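Local coordinates for ORF 37 (Human herpesvirus 8 type M, PDB 3POV), which degrades DNA as a magnesium-dependent endo- and exonuclease, processing non-linear or branched viral DNA so that unit-length progeny genomes can be made and packaged, at residues F224-K229 and K243-K248; K403-T408 and L439-V444; F218-D223 and L380-I385. All coordinates share one frame; numbering follows the deposited sequence.

Contact 1: F224-K229 and K243-K248; sequences FAANVK and KVYEIK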
loop_
_atom_site.group_PDB
_atom_site.type_symbol
_atom_site.label_atom_id
_atom_site.label_comp_id
_atom_site.label_asym_id
_atom_site.label_seq_id
_atom_site.Cartn_x
_atom_site.Cartn_y
_atom_site.Cartn_z
ATOM N N PHE A 224 7.047 -5.728 -0.940
ATOM C CA PHE A 224 8.128 -6.623 -1.317
ATOM C C PHE A 224 8.424 -6.515 -2.806
ATOM O O PHE A 224 7.521 -6.322 -3.613
ATOM C CB PHE A 224 7.761 -8.070 -0.937
ATOM C CG PHE A 224 8.746 -9.099 -1.420
ATOM C CD1 PHE A 224 9.915 -9.337 -0.723
ATOM C CD2 PHE A 224 8.502 -9.831 -2.568
ATOM C CE1 PHE A 224 10.828 -10.286 -1.169
ATOM C CE2 PHE A 224 9.407 -10.780 -3.018
ATOM C CZ PHE A 224 10.571 -11.009 -2.317
ATOM N N ALA A 225 9.694 -6.633 -3.167
ATOM C CA ALA A 225 10.070 -6.673 -4.575
ATOM C C ALA A 225 11.158 -7.711 -4.844
ATOM O O ALA A 225 12.155 -7.781 -4.126
ATOM C CB ALA A 225 10.508 -5.303 -5.051
ATOM N N ALA A 226 10.961 -8.513 -5.883
ATOM C CA ALA A 226 11.932 -9.540 -6.248
ATOM C C ALA A 226 12.765 -9.143 -7.463
ATOM O O ALA A 226 12.274 -8.489 -8.385
ATOM C CB ALA A 226 11.235 -10.874 -6.497
ATOM N N ASN A 227 14.031 -9.547 -7.448
ATOM C CA ASN A 227 14.934 -9.347 -8.577
ATOM C C ASN A 227 15.143 -7.874 -8.920
ATOM O O ASN A 227 14.784 -7.421 -10.007
ATOM C CB ASN A 227 14.434 -10.116 -9.800
ATOM C CG ASN A 227 15.516 -10.320 -10.840
ATOM O OD1 ASN A 227 16.640 -10.714 -10.518
ATOM N ND2 ASN A 227 15.180 -10.065 -12.098
ATOM N N VAL A 228 15.724 -7.135 -7.980
ATOM C CA VAL A 228 16.008 -5.717 -8.175
ATOM C C VAL A 228 17.503 -5.477 -8.385
ATOM O O VAL A 228 18.339 -6.037 -7.675
ATOM C CB VAL A 228 15.522 -4.878 -6.977
ATOM C CG1 VAL A 228 14.016 -4.999 -6.818
ATOM C CG2 VAL A 228 16.225 -5.315 -5.701
ATOM N N LYS A 229 17.830 -4.638 -9.363
ATOM C CA LYS A 229 19.219 -4.322 -9.692
ATOM C C LYS A 229 19.948 -3.597 -8.560
ATOM O O LYS A 229 19.336 -2.865 -7.780
ATOM C CB LYS A 229 19.274 -3.468 -10.961
ATOM C CG LYS A 229 18.589 -2.115 -10.819
ATOM C CD LYS A 229 18.673 -1.309 -12.105
ATOM C CE LYS A 229 18.015 0.053 -11.947
ATOM N NZ LYS A 229 18.075 0.844 -13.205
ATOM N N LYS A 243 9.900 -7.425 -9.914
ATOM C CA LYS A 243 8.557 -7.919 -9.622
ATOM C C LYS A 243 8.098 -7.431 -8.259
ATOM O O LYS A 243 8.711 -7.737 -7.239
ATOM C CB LYS A 243 8.518 -9.442 -9.704
ATOM C CG LYS A 243 8.645 -9.953 -11.129
ATOM C CD LYS A 243 8.874 -11.451 -11.192
ATOM C CE LYS A 243 8.892 -11.920 -12.640
ATOM N NZ LYS A 243 9.258 -13.353 -12.777
ATOM N N VAL A 244 7.019 -6.657 -8.262
ATOM C CA VAL A 244 6.526 -5.991 -7.065
ATOM C C VAL A 244 5.266 -6.679 -6.560
ATOM O O VAL A 244 4.266 -6.767 -7.271
ATOM C CB VAL A 244 6.225 -4.499 -7.341
ATOM C CG1 VAL A 244 5.683 -3.816 -6.096
ATOM C CG2 VAL A 244 7.474 -3.792 -7.842
ATOM N N TYR A 245 5.323 -7.172 -5.328
ATOM C CA TYR A 245 4.202 -7.895 -4.740
ATOM C C TYR A 245 3.462 -7.048 -3.715
ATOM O O TYR A 245 4.076 -6.426 -2.851
ATOM C CB TYR A 245 4.687 -9.184 -4.072
ATOM C CG TYR A 245 5.206 -10.238 -5.022
ATOM C CD1 TYR A 245 4.345 -11.169 -5.592
ATOM C CD2 TYR A 245 6.556 -10.320 -5.332
ATOM C CE1 TYR A 245 4.813 -12.149 -6.453
ATOM C CE2 TYR A 245 7.033 -11.293 -6.194
ATOM C CZ TYR A 245 6.156 -12.206 -6.751
ATOM O OH TYR A 245 6.625 -13.174 -7.603
ATOM N N GLU A 246 2.139 -7.017 -3.816
ATOM C CA GLU A 246 1.322 -6.480 -2.740
ATOM C C GLU A 246 0.872 -7.654 -1.858
ATOM O O GLU A 246 0.194 -8.569 -2.327
ATOM C CB GLU A 246 0.123 -5.704 -3.293
ATOM C CG GLU A 246 -0.737 -5.030 -2.225
ATOM C CD GLU A 246 0.057 -4.076 -1.325
ATOM O OE1 GLU A 246 1.213 -3.744 -1.664
ATOM O OE2 GLU A 246 -0.473 -3.655 -0.274
ATOM N N ILE A 247 1.271 -7.632 -0.591
ATOM C CA ILE A 247 1.014 -8.743 0.323
ATOM C C ILE A 247 -0.287 -8.594 1.114
ATOM O O ILE A 247 -0.446 -7.638 1.879
ATOM C CB ILE A 247 2.173 -8.915 1.323
ATOM C CG1 ILE A 247 3.442 -9.369 0.594
ATOM C CG2 ILE A 247 1.782 -9.889 2.434
ATOM C CD1 ILE A 247 4.614 -9.628 1.516
ATOM N N LYS A 248 -1.205 -9.545 0.932
ATOM C CA LYS A 248 -2.464 -9.555 1.677
ATOM C C LYS A 248 -2.619 -10.840 2.502
ATOM O O LYS A 248 -1.775 -11.733 2.426
ATOM C CB LYS A 248 -3.648 -9.386 0.722
ATOM C CG LYS A 248 -3.614 -8.093 -0.091
ATOM C CD LYS A 248 -3.472 -6.883 0.819
ATOM C CE LYS A 248 -3.487 -5.577 0.043
ATOM N NZ LYS A 248 -3.103 -4.431 0.918
#
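Phe224, Ala225 and Ala226 pair with Tyr245, Val244 and Lys243 as adjacent antiparallel strands, the two short axes lying 4.7 Å apart at 151°. Two hydrogen-bonded pairs flank the non-hydrogen-bonded pair of Ala225 and Val244. At one of them Ala226 N donates to Lys243 O (2.7 Å) and Lys243 N returns a bond to Ala226 O (3.0 Å). At the other, Tyr245 N reaches Phe224 O at 2.9 Å.

Most of the side-chain packing falls on the face that carries Phe224, Ala226, Lys243 and Tyr245. With CG set opposite the backbone N (chi1 174°), the Phe224 ring runs alongside Tyr245 and points the same way. Their CD2 atoms approach to 3.4 Å, that of Tyr245 lying at the edge of the phenyl ring. The ring planes are inclined at 38°, an oblique pairing. Ala226 CB closes on the tyrosine edge, 4.2 Å from Tyr245 CE2, and Ile247 CD1 reaches Phe224 CB at 4.3 Å. The hydroxyl of Tyr245 is held beyond the two strands, by His198.

Glu246 and Ile247 bind magnesium, and Glu246, Ile247 and Lys248 supply the (D/E)XK part of the PD-(D/E)XK nuclease motif. Lys248 NZ forms a salt bridge to Glu246 OE2 (3.0 Å), using the anti lone pair of that oxygen. The pairing thus fixes the metal-binding strand through backbone bonds and apolar contacts, while the Glu246 carboxylate, a magnesium ligand, and the Lys248 amine pair with each other without touching segment 224-229.

Contact 2: K403-T408 and L439-V444; sequences KYYIAT and LIVTPV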
loop_
_atom_site.group_PDB
_atom_site.type_symbol
_atom_site.label_atom_id
_atom_site.label_comp_id
_atom_site.label_asym_id
_atom_site.label_seq_id
_atom_site.Cartn_x
_atom_site.Cartn_y
_atom_site.Cartn_z
ATOM N N LYS A 403 6.693 -5.798 -13.079
ATOM C CA LYS A 403 5.544 -6.699 -13.001
ATOM C C LYS A 403 4.892 -6.599 -11.624
ATOM O O LYS A 403 5.582 -6.585 -10.606
ATOM C CB LYS A 403 5.981 -8.140 -13.264
ATOM C CG LYS A 403 5.376 -8.769 -14.507
ATOM C CD LYS A 403 5.858 -8.079 -15.767
ATOM C CE LYS A 403 5.362 -8.794 -17.013
ATOM N NZ LYS A 403 5.888 -8.153 -18.253
ATOM N N TYR A 404 3.565 -6.529 -11.591
ATOM C CA TYR A 404 2.847 -6.427 -10.319
ATOM C C TYR A 404 1.987 -7.656 -10.011
ATOM O O TYR A 404 1.264 -8.157 -10.874
ATOM C CB TYR A 404 1.996 -5.157 -10.283
ATOM C CG TYR A 404 2.814 -3.886 -10.330
ATOM C CD1 TYR A 404 3.260 -3.281 -9.158
ATOM C CD2 TYR A 404 3.150 -3.295 -11.547
ATOM C CE1 TYR A 404 4.009 -2.123 -9.194
ATOM C CE2 TYR A 404 3.901 -2.135 -11.593
ATOM C CZ TYR A 404 4.328 -1.552 -10.415
ATOM O OH TYR A 404 5.077 -0.397 -10.454
ATOM N N TYR A 405 2.077 -8.137 -8.774
ATOM C CA TYR A 405 1.271 -9.271 -8.327
ATOM C C TYR A 405 0.692 -9.036 -6.936
ATOM O O TYR A 405 1.308 -8.380 -6.091
ATOM C CB TYR A 405 2.101 -10.559 -8.288
ATOM C CG TYR A 405 2.911 -10.852 -9.531
ATOM C CD1 TYR A 405 2.404 -11.658 -10.541
ATOM C CD2 TYR A 405 4.197 -10.342 -9.682
ATOM C CE1 TYR A 405 3.147 -11.944 -11.671
ATOM C CE2 TYR A 405 4.948 -10.620 -10.809
ATOM C CZ TYR A 405 4.419 -11.422 -11.802
ATOM O OH TYR A 405 5.161 -11.703 -12.931
ATOM N N ILE A 406 -0.492 -9.589 -6.700
ATOM C CA ILE A 406 -1.026 -9.689 -5.346
ATOM C C ILE A 406 -0.656 -11.052 -4.760
ATOM O O ILE A 406 -1.017 -12.095 -5.307
ATOM C CB ILE A 406 -2.554 -9.517 -5.315
ATOM C CG1 ILE A 406 -2.929 -8.070 -5.627
ATOM C CG2 ILE A 406 -3.110 -9.930 -3.958
ATOM C CD1 ILE A 406 -4.380 -7.897 -6.020
ATOM N N ALA A 407 0.095 -11.037 -3.667
ATOM C CA ALA A 407 0.444 -12.269 -2.976
ATOM C C ALA A 407 -0.402 -12.385 -1.713
ATOM O O ALA A 407 -0.268 -11.576 -0.791
ATOM C CB ALA A 407 1.924 -12.293 -2.637
ATOM N N THR A 408 -1.288 -13.378 -1.682
ATOM C CA THR A 408 -2.172 -13.561 -0.538
ATOM C C THR A 408 -1.932 -14.890 0.166
ATOM O O THR A 408 -1.940 -15.957 -0.456
ATOM C CB THR A 408 -3.645 -13.465 -0.946
ATOM O OG1 THR A 408 -3.873 -12.209 -1.597
ATOM C CG2 THR A 408 -4.545 -13.564 0.281
ATOM N N LEU A 439 -0.847 -20.173 -0.598
ATOM C CA LEU A 439 -0.266 -18.932 -1.099
ATOM C C LEU A 439 -0.665 -18.737 -2.559
ATOM O O LEU A 439 -0.247 -19.497 -3.427
ATOM C CB LEU A 439 1.260 -18.949 -0.953
ATOM C CG LEU A 439 2.045 -17.641 -1.159
ATOM C CD1 LEU A 439 2.642 -17.545 -2.552
ATOM C CD2 LEU A 439 1.211 -16.399 -0.836
ATOM N N ILE A 440 -1.489 -17.727 -2.822
ATOM C CA ILE A 440 -1.939 -17.449 -4.184
ATOM C C ILE A 440 -1.349 -16.151 -4.744
ATOM O O ILE A 440 -1.597 -15.067 -4.220
ATOM C CB ILE A 440 -3.474 -17.386 -4.266
ATOM C CG1 ILE A 440 -4.077 -18.699 -3.753
ATOM C CG2 ILE A 440 -3.930 -17.070 -5.704
ATOM C CD1 ILE A 440 -5.587 -18.740 -3.764
ATOM N N VAL A 441 -0.565 -16.279 -5.811
ATOM C CA VAL A 441 0.007 -15.127 -6.492
ATOM C C VAL A 441 -0.797 -14.783 -7.741
ATOM O O VAL A 441 -0.916 -15.599 -8.654
ATOM C CB VAL A 441 1.465 -15.379 -6.895
ATOM C CG1 VAL A 441 2.027 -14.166 -7.631
ATOM C CG2 VAL A 441 2.308 -15.701 -5.670
ATOM N N THR A 442 -1.335 -13.568 -7.778
ATOM C CA THR A 442 -2.191 -13.126 -8.880
ATOM C C THR A 442 -1.662 -11.862 -9.578
ATOM O O THR A 442 -1.509 -10.809 -8.951
ATOM C CB THR A 442 -3.626 -12.857 -8.380
ATOM O OG1 THR A 442 -4.127 -14.027 -7.729
ATOM C CG2 THR A 442 -4.549 -12.489 -9.530
ATOM N N PRO A 443 -1.394 -11.960 -10.890
ATOM C CA PRO A 443 -0.906 -10.795 -11.637
ATOM C C PRO A 443 -1.958 -9.696 -11.723
ATOM O O PRO A 443 -3.157 -9.990 -11.645
ATOM C CB PRO A 443 -0.630 -11.365 -13.031
ATOM C CG PRO A 443 -1.521 -12.551 -13.132
ATOM C CD PRO A 443 -1.555 -13.142 -11.751
ATOM N N VAL A 444 -1.508 -8.451 -11.867
ATOM C CA VAL A 444 -2.408 -7.312 -12.043
ATOM C C VAL A 444 -1.928 -6.386 -13.172
ATOM O O VAL A 444 -0.753 -6.015 -13.224
ATOM C CB VAL A 444 -2.553 -6.487 -10.751
ATOM C CG1 VAL A 444 -3.814 -5.652 -10.811
ATOM C CG2 VAL A 444 -2.589 -7.395 -9.539
HETATM O O HOH W 1 2.038 -6.382 -13.768
#
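Tyr404 to Thr408 lie against Ile440 to Val444 in antiparallel register, the short strand axes inclined at 152° and five backbone hydrogen bonds joining them. Ile406 and Thr442 form one pair joined by two hydrogen bonds, with Ile406 N to Thr442 O at 2.8 Å, and Thr408 and Ile440 form another. Val444 N closes the end of the row on Tyr404 O (3.0 Å). Just past this bond a water bridges the strands, accepting from Tyr404 N at 2.7 Å and donating to Val444 O at 2.9 Å. Pro443, which has no N-H, sits in a non-hydrogen-bonded pair with Tyr405, where the partner strand requires none.

On the face of Tyr405, Ala407, Val441 and Pro443, the tyrosine makes the largest share of the contact. Its CG lies beside the backbone N (chi1 -49°), which lays the ring back along its own strand, toward the Lys403 end, with its CD1 side against Pro443. Tyr405 CB touches Val441 CG1 at 3.7 Å and its CD1 meets Pro443 CB at 3.9 Å, both side chains passing it at a slant.

These are central strands of the mixed sheet of the PD-(D/E)XK nuclease core, layered between helices. Strand 403-412 also runs parallel to strand 243-250, which carries metal ligands, and helix 181-197 packs on Ala407, Leu439 and Val441. Helix 374-388 lies on the other face, touching Tyr404, Ile406 and Val444.

On the face covered by helix 374-388, Ile406 CD1 meets Val444 CG2 at 4.0 Å. Thr442 turns its hydroxyl to Ser342 on the next strand. At the far end Leu439 turns CD2 toward the partner strand, to within 3.2 Å of Thr408 O.

Contact 3: F218-D223 and L380-I385; sequences FGVSLD and LLQSSI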
loop_
_atom_site.group_PDB
_atom_site.type_symbol
_atom_site.label_atom_id
_atom_site.label_comp_id
_atom_site.label_asym_id
_atom_site.label_seq_id
_atom_site.Cartn_x
_atom_site.Cartn_y
_atom_site.Cartn_z
ATOM N N PHE A 218 -0.538 12.097 -3.688
ATOM C CA PHE A 218 -0.619 10.647 -3.576
ATOM C C PHE A 218 0.627 10.119 -2.892
ATOM O O PHE A 218 1.687 10.732 -2.958
ATOM C CB PHE A 218 -0.746 9.995 -4.948
ATOM C CG PHE A 218 -2.018 10.327 -5.661
ATOM C CD1 PHE A 218 -3.207 9.725 -5.295
ATOM C CD2 PHE A 218 -2.024 11.236 -6.703
ATOM C CE1 PHE A 218 -4.382 10.024 -5.953
ATOM C CE2 PHE A 218 -3.194 11.542 -7.359
ATOM C CZ PHE A 218 -4.377 10.931 -6.985
ATOM N N GLY A 219 0.503 8.974 -2.240
ATOM C CA GLY A 219 1.636 8.390 -1.553
ATOM C C GLY A 219 1.398 6.942 -1.190
ATOM O O GLY A 219 0.276 6.555 -0.857
ATOM N N VAL A 220 2.453 6.138 -1.258
ATOM C CA VAL A 220 2.345 4.730 -0.913
ATOM C C VAL A 220 3.636 4.187 -0.320
ATOM O O VAL A 220 4.636 4.897 -0.199
ATOM C CB VAL A 220 2.019 3.876 -2.146
ATOM C CG1 VAL A 220 0.736 4.353 -2.815
ATOM C CG2 VAL A 220 3.195 3.893 -3.122
ATOM N N SER A 221 3.588 2.916 0.057
ATOM C CA SER A 221 4.780 2.139 0.336
ATOM C C SER A 221 4.571 0.753 -0.261
ATOM O O SER A 221 3.446 0.263 -0.328
ATOM C CB SER A 221 5.042 2.043 1.835
ATOM O OG SER A 221 6.301 1.441 2.081
ATOM N N LEU A 222 5.652 0.133 -0.710
ATOM C CA LEU A 222 5.586 -1.208 -1.266
ATOM C C LEU A 222 5.925 -2.223 -0.185
ATOM O O LEU A 222 6.633 -1.904 0.771
ATOM C CB LEU A 222 6.568 -1.345 -2.427
ATOM C CG LEU A 222 6.446 -0.300 -3.533
ATOM C CD1 LEU A 222 7.603 -0.417 -4.511
ATOM C CD2 LEU A 222 5.114 -0.433 -4.248
ATOM N N ASP A 223 5.423 -3.445 -0.344
ATOM C CA ASP A 223 5.664 -4.511 0.625
ATOM C C ASP A 223 6.921 -5.299 0.309
ATOM O O ASP A 223 7.757 -5.521 1.178
ATOM C CB ASP A 223 4.476 -5.471 0.672
ATOM C CG ASP A 223 3.242 -4.836 1.252
ATOM O OD1 ASP A 223 3.357 -4.137 2.284
ATOM O OD2 ASP A 223 2.156 -5.037 0.677
ATOM N N LEU A 380 -2.858 -0.328 -8.154
ATOM C CA LEU A 380 -2.912 0.663 -9.217
ATOM C C LEU A 380 -2.113 1.901 -8.803
ATOM O O LEU A 380 -1.225 2.342 -9.537
ATOM C CB LEU A 380 -4.358 1.042 -9.519
ATOM C CG LEU A 380 -4.601 1.864 -10.789
ATOM C CD1 LEU A 380 -6.014 1.634 -11.309
ATOM C CD2 LEU A 380 -4.334 3.352 -10.574
ATOM N N LEU A 381 -2.423 2.444 -7.623
ATOM C CA LEU A 381 -1.738 3.626 -7.113
ATOM C C LEU A 381 -0.245 3.373 -7.033
ATOM O O LEU A 381 0.558 4.183 -7.488
ATOM C CB LEU A 381 -2.263 4.011 -5.730
ATOM C CG LEU A 381 -2.597 5.482 -5.468
ATOM C CD1 LEU A 381 -2.714 5.764 -3.972
ATOM C CD2 LEU A 381 -1.573 6.420 -6.107
ATOM N N GLN A 382 0.116 2.232 -6.459
ATOM C CA GLN A 382 1.511 1.853 -6.275
ATOM C C GLN A 382 2.266 1.771 -7.605
ATOM O O GLN A 382 3.418 2.193 -7.697
ATOM C CB GLN A 382 1.599 0.532 -5.495
ATOM C CG GLN A 382 0.893 0.605 -4.133
ATOM C CD GLN A 382 0.924 -0.701 -3.336
ATOM O OE1 GLN A 382 1.263 -1.768 -3.853
ATOM N NE2 GLN A 382 0.557 -0.611 -2.065
ATOM N N SER A 383 1.618 1.238 -8.635
ATOM C CA SER A 383 2.252 1.132 -9.944
ATOM C C SER A 383 2.459 2.519 -10.556
ATOM O O SER A 383 3.474 2.774 -11.203
ATOM C CB SER A 383 1.432 0.242 -10.886
ATOM O OG SER A 383 0.170 0.821 -11.165
ATOM N N SER A 384 1.494 3.406 -10.335
ATOM C CA SER A 384 1.579 4.781 -10.809
ATOM C C SER A 384 2.731 5.524 -10.152
ATOM O O SER A 384 3.447 6.274 -10.804
ATOM C CB SER A 384 0.273 5.527 -10.536
ATOM O OG SER A 384 -0.794 4.959 -11.272
ATOM N N ILE A 385 2.898 5.317 -8.852
ATOM C CA ILE A 385 3.927 6.028 -8.113
ATOM C C ILE A 385 5.312 5.472 -8.420
ATOM O O ILE A 385 6.288 6.216 -8.483
ATOM C CB ILE A 385 3.645 6.026 -6.599
ATOM C CG1 ILE A 385 2.687 7.164 -6.252
ATOM C CG2 ILE A 385 4.929 6.178 -5.813
ATOM C CD1 ILE A 385 2.450 7.331 -4.777
#
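The phenyl ring of Phe218 meets Leu381, whose CD2 approaches the ring obliquely, 3.8 Å from Phe218 CD1. The other flat group, the amide of Gln382, lies near the backbone of Ser221; its orientation is uncertain, and the firm contacts of this residue come from its aliphatic part. Gln382 CG rests against Val220 CG1 at 4.0 Å. Gln382 CB and Leu222 CD2 are 3.9 Å apart, the two side chains sliding past each other in opposite directions.

Between these groups Val220 points toward the helix. Its CG1 meets Leu381 CD1 at 3.9 Å. With CG1 anti to the carbonyl carbon (chi1 -57°), CG2 falls between the backbone N and the carbonyl carbon and meets Ile385 CD1 tip to tip at 3.9 Å. The same Ile385 CD1 also lies 3.5 Å from Gly219 CA, close against the bare backbone of the strand. Leu381, Ile385 and the aliphatic part of Gln382 thus form the surface that the strand packs on. On the helix's other side Ser383 OG (2.6 Å) and Ser384 OG both donate to Leu380 O, which also accepts the helical bond from Ser384 N.

The strand crosses the helix nearly at right angles (101°). Helix 147-154 packs on Val220, Leu381 and Gln382, Met210 of the adjoining strand 210-211 adds to the same apolar cluster, and helix 448-469 touches Phe218 and Ser384. Beyond Leu222 the chain leads directly to the magnesium ligand Asp223, so this packing joins helix 374-388 to the approach to the active site.

Contacts 1 and 2 lie in the same mixed sheet, their centres 10 Å apart, where strands 243-250 and 403-412 are neighbours joined by backbone bonds such as Glu246 N to Tyr405 O. Contact 3 is about 12 Å from contact 1 and 15 Å from contact 2, centre to centre, and brings helix 374-388 against the segment leading into strand 224-226. Along the chain, contact 1 is nested inside the loop closed by contact 3, and contact 2 follows. Asp223 ends one segment of contact 3 and bonds through OD2 to Ile247 N of contact 1, so the magnesium site, with Glu246 and Ile247, is assembled where these two contacts meet.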